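Local coordinates for protein beta-glucoside kinase (Listeria monocytogenes, PDB 4HTL) that phosphorylates cellobiose at the expense of ATP to give cellobiose-6'-phosphate, and may also regulate transcription of the cellobiose-PTS operon, at residues A[153-165]-A[169-181]. Residues are numbered along the deposited sequence; the frame is centred on the assembly and turned at random. Where two conformers were deposited one is given.
Sequences AGEFGYMFSERPG and PGKYTLNETTTML
Phe160 and Thr173 form a single beta bridge, flanked by hydrogen bonds from Leu174 N to Met159 O (3.0 Å) and from Ser161 N to Tyr172 O (2.9 Å); a further bond runs from Asn175 N to Gly157 O (2.8 Å). Thus Met159 O and, from the 3-10 turn 156-158, Gly157 O accept the N-H groups of Leu174 and Asn175 at the start of helix 174-177, for which Thr173 occupies the N-cap position. Next to the bridge, Ser161 OG and Thr177 OG1 stand 2.7 Å apart in a hydrogen bond, and Thr177 OG1 is also hydrogen-bonded to Thr178 OG1. Ser161 reaches it with OG between its backbone N and carbonyl carbon (chi1 60°), while its CB rests on Leu174 CD2. The other branch, Leu174 CD1, meets Met159 CE, a selenomethionine methyl, at 3.6 Å. The Tyr172 ring carries much of the remaining interface: Gly165 N sits 3.2 Å above its plane over the centre, and Pro164 CA makes a CH-pi contact on that same face, 25° off the ring normal. The Glu162 carboxylate comes to the ring edge, its plane turned 70° from the ring. Phe160 receives Pro164 CG over one face and Pro169 CB at its edge. In this ROK kinase fold, Met159 and Phe156 lean on Leu232 of helix 212-236, Phe156 also touches strand 135-141, and Asn175 OD1 accepts from Ile135 N. The contact is part of the dimer interface, where Tyr158 and Phe160 stack on Tyr234 and Tyr230 from helix 212-236 of the second subunit.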
ATOM      1  N   ALA A 153      -1.876  -7.572   6.275  1.00 16.96           N
ATOM      2  CA  ALA A 153      -1.948  -6.574   5.186  1.00 15.68           C
ATOM      3  C   ALA A 153      -3.378  -6.378   4.688  1.00 15.72           C
ATOM      4  O   ALA A 153      -4.236  -7.262   4.816  1.00 17.71           O
ATOM      5  CB  ALA A 153      -1.036  -6.954   4.043  1.00 15.79           C
ATOM      6  N   GLY A 154      -3.654  -5.193   4.173  1.00 16.63           N
ATOM      7  CA  GLY A 154      -4.931  -4.888   3.573  1.00 17.10           C
ATOM      8  C   GLY A 154      -5.950  -4.190   4.467  1.00 16.47           C
ATOM      9  O   GLY A 154      -7.138  -4.158   4.162  1.00 17.20           O
ATOM     10  N   GLU A 155      -5.487  -3.642   5.571  1.00 15.44           N
ATOM     11  CA  GLU A 155      -6.324  -2.901   6.510  1.00 17.16           C
ATOM     12  C   GLU A 155      -6.608  -1.486   6.027  1.00 16.62           C
ATOM     13  O   GLU A 155      -6.213  -0.466   6.639  1.00 15.97           O
ATOM     14  CB  GLU A 155      -5.693  -2.903   7.926  1.00 17.60           C
ATOM     15  CG  GLU A 155      -5.837  -4.173   8.705  1.00 20.65           C
ATOM     16  CD  GLU A 155      -7.234  -4.388   9.323  1.00 25.32           C
ATOM     17  OE1 GLU A 155      -8.233  -3.796   8.846  1.00 27.50           O
ATOM     18  OE2 GLU A 155      -7.320  -5.112  10.357  1.00 30.16           O
ATOM     19  N   PHE A 156      -7.371  -1.429   4.949  1.00 16.63           N
ATOM     20  CA  PHE A 156      -7.628  -0.183   4.228  1.00 16.46           C
ATOM     21  C   PHE A 156      -8.410   0.813   5.079  1.00 14.79           C
ATOM     22  O   PHE A 156      -8.247   2.015   4.922  1.00 16.15           O
ATOM     23  CB  PHE A 156      -8.374  -0.392   2.916  1.00 17.60           C
ATOM     24  CG  PHE A 156      -7.640  -1.153   1.839  1.00 17.96           C
ATOM     25  CD1 PHE A 156      -6.293  -1.509   1.921  1.00 18.76           C
ATOM     26  CD2 PHE A 156      -8.323  -1.425   0.662  1.00 18.86           C
ATOM     27  CE1 PHE A 156      -5.676  -2.206   0.874  1.00 16.63           C
ATOM     28  CE2 PHE A 156      -7.726  -2.111  -0.383  1.00 19.57           C
ATOM     29  CZ  PHE A 156      -6.382  -2.489  -0.290  1.00 17.93           C
ATOM     30  N   GLY A 157      -9.226   0.305   6.022  1.00 14.48           N
ATOM     31  CA  GLY A 157      -9.988   1.171   6.868  1.00 14.45           C
ATOM     32  C   GLY A 157      -9.196   1.981   7.867  1.00 14.97           C
ATOM     33  O   GLY A 157      -9.724   2.916   8.479  1.00 15.16           O
ATOM     34  N   TYR A 158      -7.939   1.609   8.064  1.00 15.16           N
ATOM     35  CA  TYR A 158      -7.054   2.348   8.978  1.00 15.70           C
ATOM     36  C   TYR A 158      -6.331   3.511   8.293  1.00 15.35           C
ATOM     37  O   TYR A 158      -5.601   4.254   8.959  1.00 15.92           O
ATOM     38  CB  TYR A 158      -6.039   1.403   9.622  1.00 14.52           C
ATOM     39  CG  TYR A 158      -6.600   0.573  10.748  1.00 15.62           C
ATOM     40  CD1 TYR A 158      -7.401  -0.539  10.514  1.00 18.85           C
ATOM     41  CD2 TYR A 158      -6.366   0.940  12.064  1.00 17.82           C
ATOM     42  CE1 TYR A 158      -7.908  -1.267  11.578  1.00 21.79           C
ATOM     43  CE2 TYR A 158      -6.863   0.207  13.116  1.00 21.29           C
ATOM     44  CZ  TYR A 158      -7.638  -0.888  12.865  1.00 21.81           C
ATOM     45  OH  TYR A 158      -8.121  -1.630  13.933  1.00 27.41           O
HETATM   46  N   MSE A 159      -6.566   3.746   6.999  1.00 15.48           N
HETATM   47  CA  MSE A 159      -5.972   4.937   6.399  1.00 14.76           C
HETATM   48  C   MSE A 159      -6.624   6.176   7.012  1.00 13.84           C
HETATM   49  O   MSE A 159      -7.840   6.235   7.251  1.00 14.55           O
HETATM   50  CB  MSE A 159      -6.180   5.013   4.897  1.00 14.18           C
HETATM   51  CG  MSE A 159      -5.429   3.936   4.054  1.00 13.60           C
HETATM   52 SE   MSE A 159      -5.581   4.197   2.196  0.65 15.35          SE
HETATM   53  CE  MSE A 159      -7.289   3.425   1.945  1.00 15.68           C
ATOM     54  N   PHE A 160      -5.794   7.160   7.282  1.00 13.36           N
ATOM     55  CA  PHE A 160      -6.291   8.461   7.756  1.00 14.04           C
ATOM     56  C   PHE A 160      -7.049   9.171   6.646  1.00 15.77           C
ATOM     57  O   PHE A 160      -6.547   9.393   5.540  1.00 16.97           O
ATOM     58  CB  PHE A 160      -5.113   9.311   8.288  1.00 14.80           C
ATOM     59  CG  PHE A 160      -4.587   8.868   9.641  1.00 16.85           C
ATOM     60  CD1 PHE A 160      -5.390   8.873  10.733  1.00 15.77           C
ATOM     61  CD2 PHE A 160      -3.291   8.460   9.799  1.00 15.82           C
ATOM     62  CE1 PHE A 160      -4.947   8.448  11.978  1.00 15.90           C
ATOM     63  CE2 PHE A 160      -2.815   8.092  11.017  1.00 16.81           C
ATOM     64  CZ  PHE A 160      -3.644   8.059  12.108  1.00 19.07           C
ATOM     65  N   SER A 161      -8.254   9.626   6.963  1.00 14.85           N
ATOM     66  CA  SER A 161      -9.008  10.493   6.062  1.00 15.50           C
ATOM     67  C   SER A 161      -8.880  11.973   6.394  1.00 17.34           C
ATOM     68  O   SER A 161      -9.315  12.810   5.644  1.00 17.57           O
ATOM     69  CB  SER A 161     -10.471  10.069   6.092  1.00 17.16           C
ATOM     70  OG  SER A 161     -11.036  10.167   7.403  1.00 18.28           O
ATOM     71  N   GLU A 162      -8.205  12.287   7.487  1.00 17.33           N
ATOM     72  CA  GLU A 162      -7.925  13.637   7.876  1.00 20.27           C
ATOM     73  C   GLU A 162      -6.686  13.658   8.748  1.00 18.40           C
ATOM     74  O   GLU A 162      -6.195  12.600   9.158  1.00 17.04           O
ATOM     75  CB  GLU A 162      -9.067  14.263   8.605  1.00 23.60           C
ATOM     76  CG  GLU A 162      -9.428  13.550   9.893  1.00 21.98           C
ATOM     77  CD  GLU A 162     -10.693  14.118  10.520  1.00 27.54           C
ATOM     78  OE1 GLU A 162     -10.621  15.130  11.250  1.00 33.77           O
ATOM     79  OE2 GLU A 162     -11.769  13.573  10.233  1.00 37.93           O
ATOM     80  N   ARG A 163      -6.139  14.846   8.978  1.00 18.15           N
ATOM     81  CA  ARG A 163      -4.989  14.965   9.879  0.60 17.74           C
ATOM     82  C   ARG A 163      -5.397  14.443  11.263  1.00 17.15           C
ATOM     83  O   ARG A 163      -6.417  14.858  11.824  1.00 22.00           O
ATOM     84  CB  ARG A 163      -4.525  16.388  10.025  0.60 21.96           C
ATOM     85  CG  ARG A 163      -3.336  16.525  10.953  0.60 22.63           C
ATOM     86  CD  ARG A 163      -3.355  17.819  11.735  0.60 31.50           C
ATOM     87  NE  ARG A 163      -2.302  17.772  12.757  0.60 29.01           N
ATOM     88  CZ  ARG A 163      -2.472  17.758  14.078  0.60 23.68           C
ATOM     89  NH1 ARG A 163      -3.676  17.854  14.642  0.60 21.91           N
ATOM     90  NH2 ARG A 163      -1.402  17.692  14.849  0.60 23.97           N
ATOM     91  N   PRO A 164      -4.601  13.538  11.836  1.00 17.12           N
ATOM     92  CA  PRO A 164      -5.072  12.964  13.103  1.00 18.16           C
ATOM     93  C   PRO A 164      -5.027  14.027  14.192  1.00 19.89           C
ATOM     94  O   PRO A 164      -4.095  14.818  14.236  1.00 24.35           O
ATOM     95  CB  PRO A 164      -4.056  11.864  13.420  1.00 21.33           C
ATOM     96  CG  PRO A 164      -3.061  11.916  12.379  1.00 26.78           C
ATOM     97  CD  PRO A 164      -3.484  12.775  11.265  1.00 20.69           C
ATOM     98  N   GLY A 165      -6.047  14.045  15.024  1.00 21.02           N
ATOM     99  CA  GLY A 165      -6.116  14.927  16.180  1.00 22.82           C
ATOM    100  C   GLY A 165      -5.592  14.199  17.400  1.00 22.89           C
ATOM    101  O   GLY A 165      -4.744  13.312  17.254  1.00 22.90           O
ATOM    102  N   PRO A 169      -6.305   7.414  17.450  1.00 19.07           N
ATOM    103  CA  PRO A 169      -6.113   7.590  16.021  1.00 17.86           C
ATOM    104  C   PRO A 169      -7.225   7.020  15.158  1.00 14.78           C
ATOM    105  O   PRO A 169      -7.511   7.588  14.093  1.00 16.20           O
ATOM    106  CB  PRO A 169      -4.774   6.904  15.741  1.00 20.18           C
ATOM    107  CG  PRO A 169      -4.428   6.180  16.978  1.00 25.27           C
ATOM    108  CD  PRO A 169      -5.125   6.827  18.102  1.00 22.86           C
ATOM    109  N   GLY A 170      -7.864   5.954  15.614  1.00 18.58           N
ATOM    110  CA  GLY A 170      -8.920   5.310  14.856  1.00 19.34           C
ATOM    111  C   GLY A 170     -10.025   6.267  14.482  1.00 15.90           C
ATOM    112  O   GLY A 170     -10.662   6.097  13.429  1.00 18.07           O
ATOM    113  N   LYS A 171     -10.240   7.296  15.314  1.00 16.91           N
ATOM    114  CA  LYS A 171     -11.326   8.235  15.093  1.00 17.33           C
ATOM    115  C   LYS A 171     -11.141   9.051  13.798  1.00 16.96           C
ATOM    116  O   LYS A 171     -12.078   9.641  13.311  1.00 18.74           O
ATOM    117  CB  LYS A 171     -11.491   9.125  16.287  1.00 21.66           C
ATOM    118  CG  LYS A 171     -12.166   8.397  17.466  1.00 27.39           C
ATOM    119  CD  LYS A 171     -12.483   9.292  18.654  1.00 31.28           C
ATOM    120  CE  LYS A 171     -13.471   8.675  19.621  1.00 34.00           C
ATOM    121  NZ  LYS A 171     -13.828   9.618  20.755  1.00 30.15           N
ATOM    122  N   TYR A 172      -9.899   9.101  13.299  1.00 15.22           N
ATOM    123  CA  TYR A 172      -9.530   9.887  12.123  1.00 14.68           C
ATOM    124  C   TYR A 172      -9.296   9.021  10.871  1.00 14.52           C
ATOM    125  O   TYR A 172      -8.814   9.520   9.793  1.00 15.72           O
ATOM    126  CB  TYR A 172      -8.309  10.732  12.439  1.00 15.47           C
ATOM    127  CG  TYR A 172      -8.482  11.522  13.678  1.00 14.94           C
ATOM    128  CD1 TYR A 172      -9.243  12.679  13.696  1.00 21.24           C
ATOM    129  CD2 TYR A 172      -7.973  11.049  14.907  1.00 16.41           C
ATOM    130  CE1 TYR A 172      -9.402  13.399  14.859  1.00 21.04           C
ATOM    131  CE2 TYR A 172      -8.178  11.764  16.079  1.00 19.07           C
ATOM    132  CZ  TYR A 172      -8.933  12.911  16.053  1.00 21.41           C
ATOM    133  OH  TYR A 172      -9.090  13.678  17.224  1.00 24.84           O
ATOM    134  N   THR A 173      -9.694   7.767  10.987  1.00 16.25           N
ATOM    135  CA  THR A 173      -9.526   6.759   9.924  1.00 14.28           C
ATOM    136  C   THR A 173     -10.834   6.463   9.211  1.00 15.66           C
ATOM    137  O   THR A 173     -11.925   6.686   9.754  1.00 15.77           O
ATOM    138  CB  THR A 173      -8.896   5.455  10.444  1.00 15.09           C
ATOM    139  OG1 THR A 173      -9.840   4.739  11.260  1.00 16.39           O
ATOM    140  CG2 THR A 173      -7.620   5.723  11.174  1.00 15.68           C
ATOM    141  N   LEU A 174     -10.726   5.961   7.983  1.00 15.01           N
ATOM    142  CA  LEU A 174     -11.909   5.629   7.137  1.00 15.81           C
ATOM    143  C   LEU A 174     -12.908   4.770   7.895  1.00 16.09           C
ATOM    144  O   LEU A 174     -14.121   5.005   7.784  1.00 15.97           O
ATOM    145  CB  LEU A 174     -11.497   4.934   5.851  1.00 14.89           C
ATOM    146  CG  LEU A 174     -10.718   5.783   4.819  1.00 15.62           C
ATOM    147  CD1 LEU A 174     -10.103   4.898   3.721  1.00 18.37           C
ATOM    148  CD2 LEU A 174     -11.595   6.920   4.225  1.00 17.31           C
ATOM    149  N   ASN A 175     -12.413   3.807   8.690  1.00 14.46           N
ATOM    150  CA  ASN A 175     -13.304   2.938   9.494  1.00 14.75           C
ATOM    151  C   ASN A 175     -14.304   3.711  10.326  1.00 15.30           C
ATOM    152  O   ASN A 175     -15.397   3.190  10.614  1.00 19.19           O
ATOM    153  CB  ASN A 175     -12.495   2.050  10.426  1.00 17.42           C
ATOM    154  CG  ASN A 175     -11.983   0.782   9.749  1.00 14.97           C
ATOM    155  OD1 ASN A 175     -12.662   0.226   8.898  1.00 20.66           O
ATOM    156  ND2 ASN A 175     -10.819   0.272  10.185  1.00 18.40           N
ATOM    157  N   GLU A 176     -13.859   4.847  10.846  1.00 16.45           N
ATOM    158  CA  GLU A 176     -14.675   5.682  11.693  1.00 19.00           C
ATOM    159  C   GLU A 176     -15.191   6.982  11.113  1.00 18.23           C
ATOM    160  O   GLU A 176     -15.928   7.709  11.804  1.00 21.02           O
ATOM    161  CB  GLU A 176     -13.965   5.907  13.049  1.00 19.98           C
ATOM    162  CG  GLU A 176     -13.555   4.587  13.681  1.00 22.81           C
ATOM    163  CD  GLU A 176     -13.044   4.676  15.118  1.00 21.19           C
ATOM    164  OE1 GLU A 176     -13.591   5.486  15.887  1.00 22.93           O
ATOM    165  OE2 GLU A 176     -12.111   3.882  15.465  1.00 22.55           O
ATOM    166  N   THR A 177     -14.826   7.310   9.869  1.00 16.55           N
ATOM    167  CA  THR A 177     -15.307   8.542   9.216  1.00 16.64           C
ATOM    168  C   THR A 177     -16.101   8.320   7.948  1.00 15.33           C
ATOM    169  O   THR A 177     -16.811   9.226   7.514  1.00 17.37           O
ATOM    170  CB  THR A 177     -14.099   9.441   8.795  1.00 18.26           C
ATOM    171  OG1 THR A 177     -13.305   8.797   7.798  1.00 18.29           O
ATOM    172  CG2 THR A 177     -13.221   9.746  10.028  1.00 17.71           C
ATOM    173  N   THR A 178     -15.904   7.166   7.303  1.00 16.20           N
ATOM    174  CA  THR A 178     -16.328   6.964   5.932  1.00 17.12           C
ATOM    175  C   THR A 178     -16.943   5.572   5.686  1.00 17.94           C
ATOM    176  O   THR A 178     -16.339   4.710   5.034  1.00 17.89           O
ATOM    177  CB  THR A 178     -15.169   7.266   4.978  1.00 15.46           C
ATOM    178  OG1 THR A 178     -14.535   8.502   5.362  1.00 17.34           O
ATOM    179  CG2 THR A 178     -15.577   7.294   3.522  1.00 17.10           C
ATOM    180  N   THR A 179     -18.130   5.342   6.255  1.00 18.84           N
ATOM    181  CA  THR A 179     -18.820   4.051   6.144  1.00 20.60           C
ATOM    182  C   THR A 179     -20.303   4.311   6.101  1.00 18.65           C
ATOM    183  O   THR A 179     -20.783   5.412   6.472  1.00 18.52           O
ATOM    184  CB  THR A 179     -18.529   3.086   7.333  1.00 19.27           C
ATOM    185  OG1 THR A 179     -19.166   3.556   8.518  1.00 20.39           O
ATOM    186  CG2 THR A 179     -16.983   2.947   7.604  1.00 20.06           C
HETATM  187  N   MSE A 180     -21.050   3.293   5.685  1.00 18.74           N
HETATM  188  CA  MSE A 180     -22.517   3.384   5.695  1.00 22.54           C
HETATM  189  C   MSE A 180     -23.073   3.589   7.132  1.00 22.42           C
HETATM  190  O   MSE A 180     -24.061   4.317   7.332  1.00 23.54           O
HETATM  191  CB  MSE A 180     -23.107   2.150   5.064  1.00 28.17           C
HETATM  192  CG  MSE A 180     -22.681   1.963   3.563  1.00 26.78           C
HETATM  193 SE   MSE A 180     -23.320   3.303   2.284  0.65 28.01          SE
HETATM  194  CE  MSE A 180     -25.110   2.593   2.150  1.00 31.96           C
ATOM    195  N   LEU A 181     -22.433   2.952   8.117  1.00 21.19           N
ATOM    196  CA  LEU A 181     -22.765   3.152   9.526  1.00 21.87           C
ATOM    197  C   LEU A 181     -22.537   4.593   9.978  1.00 20.72           C
ATOM    198  O   LEU A 181     -23.405   5.179  10.631  1.00 22.01           O
ATOM    199  CB  LEU A 181     -22.005   2.195  10.432  1.00 24.28           C
ATOM    200  CG  LEU A 181     -22.244   2.322  11.956  1.00 25.93           C
ATOM    201  CD1 LEU A 181     -23.736   2.246  12.363  1.00 26.73           C
ATOM    202  CD2 LEU A 181     -21.383   1.270  12.681  1.00 27.55           C
TER